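Local coordinates for protein 2-nitrobenzoate nitroreductase (Pseudomonas fluorescens, PDB 4Z85) that reduces 2-nitrobenzoate as a nitroreductase of the flavoredoxin family, probably using FMN as its cofactor, at residues 4-7 and 8-11; 75-78 and 79-83; 176-179 and 180-183. All coordinates share one frame; numbering follows the deposited sequence.

In the fold
All three contacts are local, each in one unbroken run of chain, and they lie far apart: nearest atoms are about 17 Å between contacts 1 and 2, 19 Å between 2 and 3, and 29 Å between 1 and 3. Contact 2 has the larger buried share, four of seven touching residues against two of six in the others. Contacts 1 and 3 are turns leaving short strands, on opposite sides of the chain's centre, and both meet the second subunit; backbone bonds close each bend, and the side-chain contacts there are mainly between apolar atoms. Contact 2 opens helix 77-84 against the antiparallel barrel, with successive helical bonds, and polar side chains tie it to barrel residues.

Contact 1 of 3, residues 4-7 and 8-11; sequences IAMS and GLTN
Met6 and Leu9 close a type I beta turn with Ser7 and Gly8 at its corners, Leu9 N donating a hydrogen bond to Met6 O over 3.2 Å. The donor stands above the carbonyl plane, 56° out of it, as the tight bend brings the N-H over the peptide rather than in line with it. Leu9 is folded back across the mouth of the turn. With its CG anti to the carbonyl carbon (chi1 -48°), the branch leans over the incoming strand, where CG lies 3.6 Å from Ala5 O and CD1 takes up the apolar contacts. The terminal CE of Met6, swung round by bends at chi2 and chi3, meets Leu9 CD1 at 3.7 Å, with SD a little farther off. From the strand side Ile4 reaches the same methyl through its CG2 branch, 4.1 Å from Leu9 CD1, the two side chains crossing at about a right angle. With an alanine in place of Leu9, Met6 CE and Ile4 CG2 would probably lose the methyl they share, and a gap would open beside the turn. The cluster continues outward: Leu17 of helix 11-21 touches both Met6 and Leu9, while Leu175 of the second subunit packs on Ile4 and Leu9. Ile4 and Ala5 also pair in an antiparallel ladder with a strand of that subunit, and Thr10, at the N-cap, starts the helix directly after the turn. One backbone bond therefore fixes the bend, while the apolar side-chain contacts, one from the strand and one within the turn, both converge on Leu9 CD1 and are continued by Leu175 of the second subunit.

Contact 2 of 3, residues 75-78 and 79-83; sequences KDTL and KNIIE
Ile81 lays its CD1 against CG2 of Thr77, 3.8 Å away, the two side chains lying side by side and pointing the same way. They are one turn apart in an alpha-helix, 77-84, packed against the antiparallel barrel characteristic of the flavin reductase-like fold and touching strands 39-52, 137-150 and 153-165. Thr77 has its methyl anti to the backbone N and OG1 anti to the carbonyl carbon (chi1 -50°), which turns the methyl to Ile81 while the hydroxyl bonds to Tyr44 OH. Behind the pair run the usual i to i+4 bonds: Ile81 N to Thr77 O and Ile82 N to Leu78 O, both 2.9 Å. On the next face Ile82 comes obliquely over Leu78, its CD1 4.0 Å from Leu78 CG in one of two conformers of that leucine, so this contact is less certain. Thr77, Leu78 and Ile81 are buried against the barrel: Thr77 touches Ala42, Ile81 touches Leu143 and Leu78 touches Ile146; Ile82, more exposed, also reaches Ile146. Lys79, by contrast, runs out extended; its NZ remains 6.9 Å from Asp76 OD1, too far for a salt bridge.

Asn80 ties the polar side of the helix to the barrel, its ND2 bonding to Asn40 OD1 and Ser32 OG, which probably keeps the amide from turning. Its backbone N bonds to Asp76 O at 3.1 Å in a nearly straight line, N-H...O 169°. That same Asp76 O sits over the flat face of the Asn80 side-chain amide, 3.3 Å from CG.

Contact 3 of 3, residues 176-179 and 180-183; sequences RVRV and DLFQ
Phe182 returns toward Val177 from the far side of a tight turn, and its CB is the atom that meets the chain before the bend: Arg178 O lies 3.8 Å from it and Val177 CG1 4.2 Å. CG stands anti to the backbone N (chi1 176°), which carries the ring on past the valine. Along the ring, CD2 is the atom nearest Val177 CG1, at 4.4 Å and obliquely; the outer atoms lead away from the turn, and the side chain packs on Pro136 and Leu169 of its own chain and on Gly20 of the second subunit. The bend is a single alpha-turn in which Arg178 O accepts twice. Phe182 N approaches this oxygen almost along the carbonyl bond at 3.2 Å, whereas Leu181 N, 3.1 Å away, comes from 53° above the carbonyl plane with a more bent N-H. On the outer side, the stems of Arg178 and Leu181 run side by side, CD to CD1 4.0 Å. The bend also brings Val179 O and Phe182 O within 3.3 Å of each other, a pair of acceptors reconciled by Arg199, whose NH1 and NH2 bond to one each. The turn thus leads from strand 176-177, paired antiparallel with 170-171, toward strand 185-187, while helix 11-21 of the second subunit packs through Gly20 on Val177 and Phe182.

Contact 1 of 3, residues 4-7 and 8-11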
loop_
_atom_site.group_PDB
_atom_site.type_symbol
_atom_site.label_atom_id
_atom_site.label_comp_id
_atom_site.label_asym_id
_atom_site.label_seq_id
_atom_site.Cartn_x
_atom_site.Cartn_y
_atom_site.Cartn_z
ATOM N N ILE A 4 -10.219 12.081 -16.750
ATOM C CA ILE A 4 -11.490 12.042 -16.038
ATOM C C ILE A 4 -11.406 12.837 -14.745
ATOM O O ILE A 4 -10.577 12.537 -13.888
ATOM C CB ILE A 4 -11.913 10.608 -15.699
ATOM C CG1 ILE A 4 -12.115 9.780 -16.974
ATOM C CG2 ILE A 4 -13.162 10.623 -14.846
ATOM C CD1 ILE A 4 -12.603 8.377 -16.708
ATOM N N ALA A 5 -12.262 13.850 -14.601
ATOM C CA ALA A 5 -12.313 14.635 -13.370
ATOM C C ALA A 5 -13.096 13.893 -12.285
ATOM O O ALA A 5 -14.074 13.208 -12.570
ATOM C CB ALA A 5 -12.941 16.011 -13.631
ATOM N N MET A 6 -12.662 14.027 -11.033
ATOM C CA MET A 6 -13.325 13.334 -9.936
ATOM C C MET A 6 -14.649 14.008 -9.540
ATOM O O MET A 6 -15.529 13.382 -8.945
ATOM C CB MET A 6 -12.396 13.258 -8.714
ATOM C CG MET A 6 -11.140 12.413 -8.928
ATOM S SD MET A 6 -11.492 10.664 -9.205
ATOM C CE MET A 6 -11.361 10.582 -10.990
ATOM N N SER A 7 -14.775 15.286 -9.881
ATOM C CA SER A 7 -15.943 16.070 -9.482
ATOM C C SER A 7 -17.236 15.539 -10.111
ATOM O O SER A 7 -18.319 15.662 -9.543
ATOM C CB SER A 7 -15.744 17.537 -9.857
ATOM O OG SER A 7 -15.510 17.681 -11.249
ATOM N N GLY A 8 -17.122 14.929 -11.281
ATOM C CA GLY A 8 -18.311 14.444 -11.955
ATOM C C GLY A 8 -18.887 13.139 -11.425
ATOM O O GLY A 8 -19.976 12.734 -11.842
ATOM N N LEU A 9 -18.204 12.502 -10.475
ATOM C CA LEU A 9 -18.478 11.098 -10.165
ATOM C C LEU A 9 -19.221 10.823 -8.864
ATOM O O LEU A 9 -19.172 11.612 -7.918
ATOM C CB LEU A 9 -17.150 10.329 -10.135
ATOM C CG LEU A 9 -16.235 10.586 -11.332
ATOM C CD1 LEU A 9 -14.935 9.787 -11.190
ATOM C CD2 LEU A 9 -16.934 10.239 -12.638
ATOM N N THR A 10 -19.887 9.675 -8.822
ATOM C CA THR A 10 -20.484 9.166 -7.599
ATOM C C THR A 10 -19.382 8.556 -6.744
ATOM O O THR A 10 -18.278 8.325 -7.239
ATOM C CB THR A 10 -21.549 8.100 -7.878
ATOM O OG1 THR A 10 -20.915 6.909 -8.367
ATOM C CG2 THR A 10 -22.545 8.604 -8.926
ATOM N N ASN A 11 -19.688 8.283 -5.483
ATOM C CA ASN A 11 -18.729 7.611 -4.610
ATOM C C ASN A 11 -18.357 6.227 -5.121
ATOM O O ASN A 11 -17.214 5.797 -4.980
ATOM C CB ASN A 11 -19.271 7.513 -3.189
ATOM C CG ASN A 11 -19.013 8.773 -2.390
ATOM O OD1 ASN A 11 -18.161 9.585 -2.754
ATOM N ND2 ASN A 11 -19.758 8.952 -1.305
#

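Contact 2 of 3, residues 75-78 and 79-83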
loop_
_atom_site.group_PDB
_atom_site.type_symbol
_atom_site.label_atom_id
_atom_site.label_comp_id
_atom_site.label_asym_id
_atom_site.label_seq_id
_atom_site.Cartn_x
_atom_site.Cartn_y
_atom_site.Cartn_z
ATOM N N LYS A 75 -18.183 -4.214 9.952
ATOM C CA LYS A 75 -17.163 -4.980 10.664
ATOM C C LYS A 75 -16.883 -4.392 12.055
ATOM O O LYS A 75 -17.006 -3.183 12.271
ATOM C CB LYS A 75 -15.867 -5.039 9.848
ATOM C CG LYS A 75 -15.945 -5.854 8.549
ATOM C CD LYS A 75 -16.133 -7.345 8.819
ATOM C CE LYS A 75 -16.093 -8.160 7.521
ATOM N NZ LYS A 75 -16.236 -9.623 7.765
ATOM N N ASP A 76 -16.487 -5.267 12.975
ATOM C CA ASP A 76 -16.242 -4.932 14.379
ATOM C C ASP A 76 -14.793 -4.586 14.667
ATOM O O ASP A 76 -14.421 -4.344 15.821
ATOM C CB ASP A 76 -16.626 -6.113 15.268
ATOM C CG ASP A 76 -18.061 -6.540 15.085
ATOM O OD1 ASP A 76 -18.959 -5.748 15.442
ATOM O OD2 ASP A 76 -18.286 -7.667 14.590
ATOM N N THR A 77 -13.965 -4.608 13.628
ATOM C CA THR A 77 -12.525 -4.442 13.791
ATOM C C THR A 77 -12.167 -3.197 14.600
ATOM O O THR A 77 -11.368 -3.264 15.549
ATOM C CB THR A 77 -11.835 -4.358 12.427
ATOM O OG1 THR A 77 -12.270 -5.454 11.613
ATOM C CG2 THR A 77 -10.314 -4.398 12.582
ATOM N N LEU A 78 -12.769 -2.072 14.234
ATOM C CA LEU A 78 -12.443 -0.790 14.845
ATOM C C LEU A 78 -12.750 -0.776 16.342
ATOM O O LEU A 78 -11.932 -0.332 17.137
ATOM C CB LEU A 78 -13.194 0.342 14.144
ATOM C CG LEU A 78 -12.764 1.764 14.498
ATOM C CD1 LEU A 78 -11.264 1.932 14.288
ATOM C CD2 LEU A 78 -13.536 2.788 13.675
ATOM N N LYS A 79 -13.924 -1.266 16.725
ATOM C CA LYS A 79 -14.294 -1.290 18.139
ATOM C C LYS A 79 -13.376 -2.210 18.946
ATOM O O LYS A 79 -12.967 -1.873 20.059
ATOM C CB LYS A 79 -15.759 -1.718 18.294
ATOM C CG LYS A 79 -16.272 -1.695 19.730
ATOM C CD LYS A 79 -17.778 -1.945 19.769
ATOM C CE LYS A 79 -18.336 -1.780 21.168
ATOM N NZ LYS A 79 -19.808 -1.985 21.184
ATOM N N ASN A 80 -13.034 -3.366 18.380
ATOM C CA ASN A 80 -12.118 -4.298 19.032
ATOM C C ASN A 80 -10.736 -3.676 19.257
ATOM O O ASN A 80 -10.107 -3.856 20.311
ATOM C CB ASN A 80 -11.961 -5.571 18.200
ATOM C CG ASN A 80 -13.247 -6.378 18.095
ATOM O OD1 ASN A 80 -14.264 -6.048 18.710
ATOM N ND2 ASN A 80 -13.203 -7.449 17.299
ATOM N N ILE A 81 -10.270 -2.939 18.249
ATOM C CA ILE A 81 -8.971 -2.285 18.347
ATOM C C ILE A 81 -9.009 -1.149 19.377
ATOM O O ILE A 81 -8.078 -0.983 20.167
ATOM C CB ILE A 81 -8.513 -1.739 16.970
ATOM C CG1 ILE A 81 -8.084 -2.900 16.071
ATOM C CG2 ILE A 81 -7.380 -0.721 17.146
ATOM C CD1 ILE A 81 -7.764 -2.482 14.630
ATOM N N ILE A 82 -10.089 -0.377 19.366
ATOM C CA ILE A 82 -10.267 0.716 20.324
ATOM C C ILE A 82 -10.275 0.194 21.752
ATOM O O ILE A 82 -9.598 0.740 22.633
ATOM C CB ILE A 82 -11.569 1.485 20.057
ATOM C CG1 ILE A 82 -11.434 2.310 18.783
ATOM C CG2 ILE A 82 -11.919 2.389 21.234
ATOM C CD1 ILE A 82 -12.714 2.972 18.336
ATOM N N GLU A 83 -11.008 -0.890 21.969
ATOM C CA GLU A 83 -11.158 -1.461 23.299
ATOM C C GLU A 83 -9.880 -2.120 23.804
ATOM O O GLU A 83 -9.497 -1.918 24.955
ATOM C CB GLU A 83 -12.305 -2.472 23.314
ATOM C CG GLU A 83 -13.679 -1.844 23.110
ATOM C CD GLU A 83 -14.801 -2.869 23.011
ATOM O OE1 GLU A 83 -14.517 -4.065 22.766
ATOM O OE2 GLU A 83 -15.974 -2.472 23.184
#

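Contact 3 of 3, residues 176-179 and 180-183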
loop_
_atom_site.group_PDB
_atom_site.type_symbol
_atom_site.label_atom_id
_atom_site.label_comp_id
_atom_site.label_asym_id
_atom_site.label_seq_id
_atom_site.Cartn_x
_atom_site.Cartn_y
_atom_site.Cartn_z
ATOM N N ARG A 176 16.850 -10.955 8.163
ATOM C CA ARG A 176 16.304 -10.627 6.854
ATOM C C ARG A 176 15.189 -11.583 6.500
ATOM O O ARG A 176 15.309 -12.789 6.704
ATOM C CB ARG A 176 17.383 -10.684 5.769
ATOM C CG ARG A 176 18.449 -9.633 5.902
ATOM C CD ARG A 176 17.827 -8.268 5.932
ATOM N NE ARG A 176 18.790 -7.254 6.332
ATOM C CZ ARG A 176 19.624 -6.652 5.494
ATOM N NH1 ARG A 176 19.618 -6.972 4.202
ATOM N NH2 ARG A 176 20.469 -5.737 5.953
ATOM N N VAL A 177 14.100 -11.051 5.958
ATOM C CA VAL A 177 13.086 -11.912 5.380
ATOM C C VAL A 177 13.706 -12.590 4.163
ATOM O O VAL A 177 14.459 -11.962 3.408
ATOM C CB VAL A 177 11.823 -11.117 4.981
ATOM C CG1 VAL A 177 10.840 -11.986 4.215
ATOM C CG2 VAL A 177 11.175 -10.541 6.225
ATOM N N ARG A 178 13.425 -13.873 3.984
ATOM C CA ARG A 178 13.835 -14.531 2.756
ATOM C C ARG A 178 12.845 -14.126 1.670
ATOM O O ARG A 178 11.788 -14.741 1.507
ATOM C CB ARG A 178 13.909 -16.047 2.935
ATOM C CG ARG A 178 15.009 -16.459 3.913
ATOM C CD ARG A 178 15.434 -17.902 3.736
ATOM N NE ARG A 178 16.130 -18.398 4.920
ATOM C CZ ARG A 178 17.430 -18.235 5.148
ATOM N NH1 ARG A 178 18.185 -17.591 4.269
ATOM N NH2 ARG A 178 17.977 -18.716 6.258
ATOM N N VAL A 179 13.209 -13.080 0.933
ATOM C CA VAL A 179 12.281 -12.406 0.024
ATOM C C VAL A 179 11.856 -13.324 -1.116
ATOM O O VAL A 179 10.706 -13.287 -1.564
ATOM C CB VAL A 179 12.909 -11.093 -0.524
ATOM C CG1 VAL A 179 12.083 -10.504 -1.659
ATOM C CG2 VAL A 179 13.048 -10.074 0.601
ATOM N N ASP A 180 12.773 -14.181 -1.559
ATOM C CA ASP A 180 12.476 -15.118 -2.634
ATOM C C ASP A 180 11.369 -16.106 -2.264
ATOM O O ASP A 180 10.580 -16.501 -3.121
ATOM C CB ASP A 180 13.740 -15.899 -3.030
ATOM C CG ASP A 180 14.788 -15.026 -3.700
ATOM O OD1 ASP A 180 14.720 -13.783 -3.565
ATOM O OD2 ASP A 180 15.690 -15.582 -4.362
ATOM N N LEU A 181 11.305 -16.508 -0.995
ATOM C CA LEU A 181 10.354 -17.540 -0.582
ATOM C C LEU A 181 8.992 -17.010 -0.140
ATOM O O LEU A 181 7.983 -17.703 -0.265
ATOM C CB LEU A 181 10.944 -18.376 0.554
ATOM C CG LEU A 181 12.211 -19.175 0.257
ATOM C CD1 LEU A 181 12.685 -19.864 1.529
ATOM C CD2 LEU A 181 11.946 -20.189 -0.838
ATOM N N PHE A 182 8.981 -15.793 0.400
ATOM C CA PHE A 182 7.750 -15.146 0.835
ATOM C C PHE A 182 6.987 -14.656 -0.393
ATOM O O PHE A 182 7.489 -13.827 -1.145
ATOM C CB PHE A 182 8.073 -13.989 1.793
ATOM C CG PHE A 182 6.873 -13.192 2.228
ATOM C CD1 PHE A 182 5.716 -13.823 2.648
ATOM C CD2 PHE A 182 6.918 -11.808 2.228
ATOM C CE1 PHE A 182 4.619 -13.086 3.062
ATOM C CE2 PHE A 182 5.820 -11.063 2.634
ATOM C CZ PHE A 182 4.681 -11.703 3.048
ATOM N N GLN A 183 5.791 -15.192 -0.609
ATOM C CA GLN A 183 5.047 -14.894 -1.831
ATOM C C GLN A 183 3.646 -14.412 -1.518
ATOM O O GLN A 183 2.658 -15.110 -1.746
ATOM C CB GLN A 183 5.004 -16.122 -2.749
ATOM C CG GLN A 183 6.381 -16.526 -3.246
ATOM C CD GLN A 183 6.299 -17.581 -4.342
ATOM O OE1 GLN A 183 5.341 -18.345 -4.402
ATOM N NE2 GLN A 183 7.296 -17.612 -5.218
#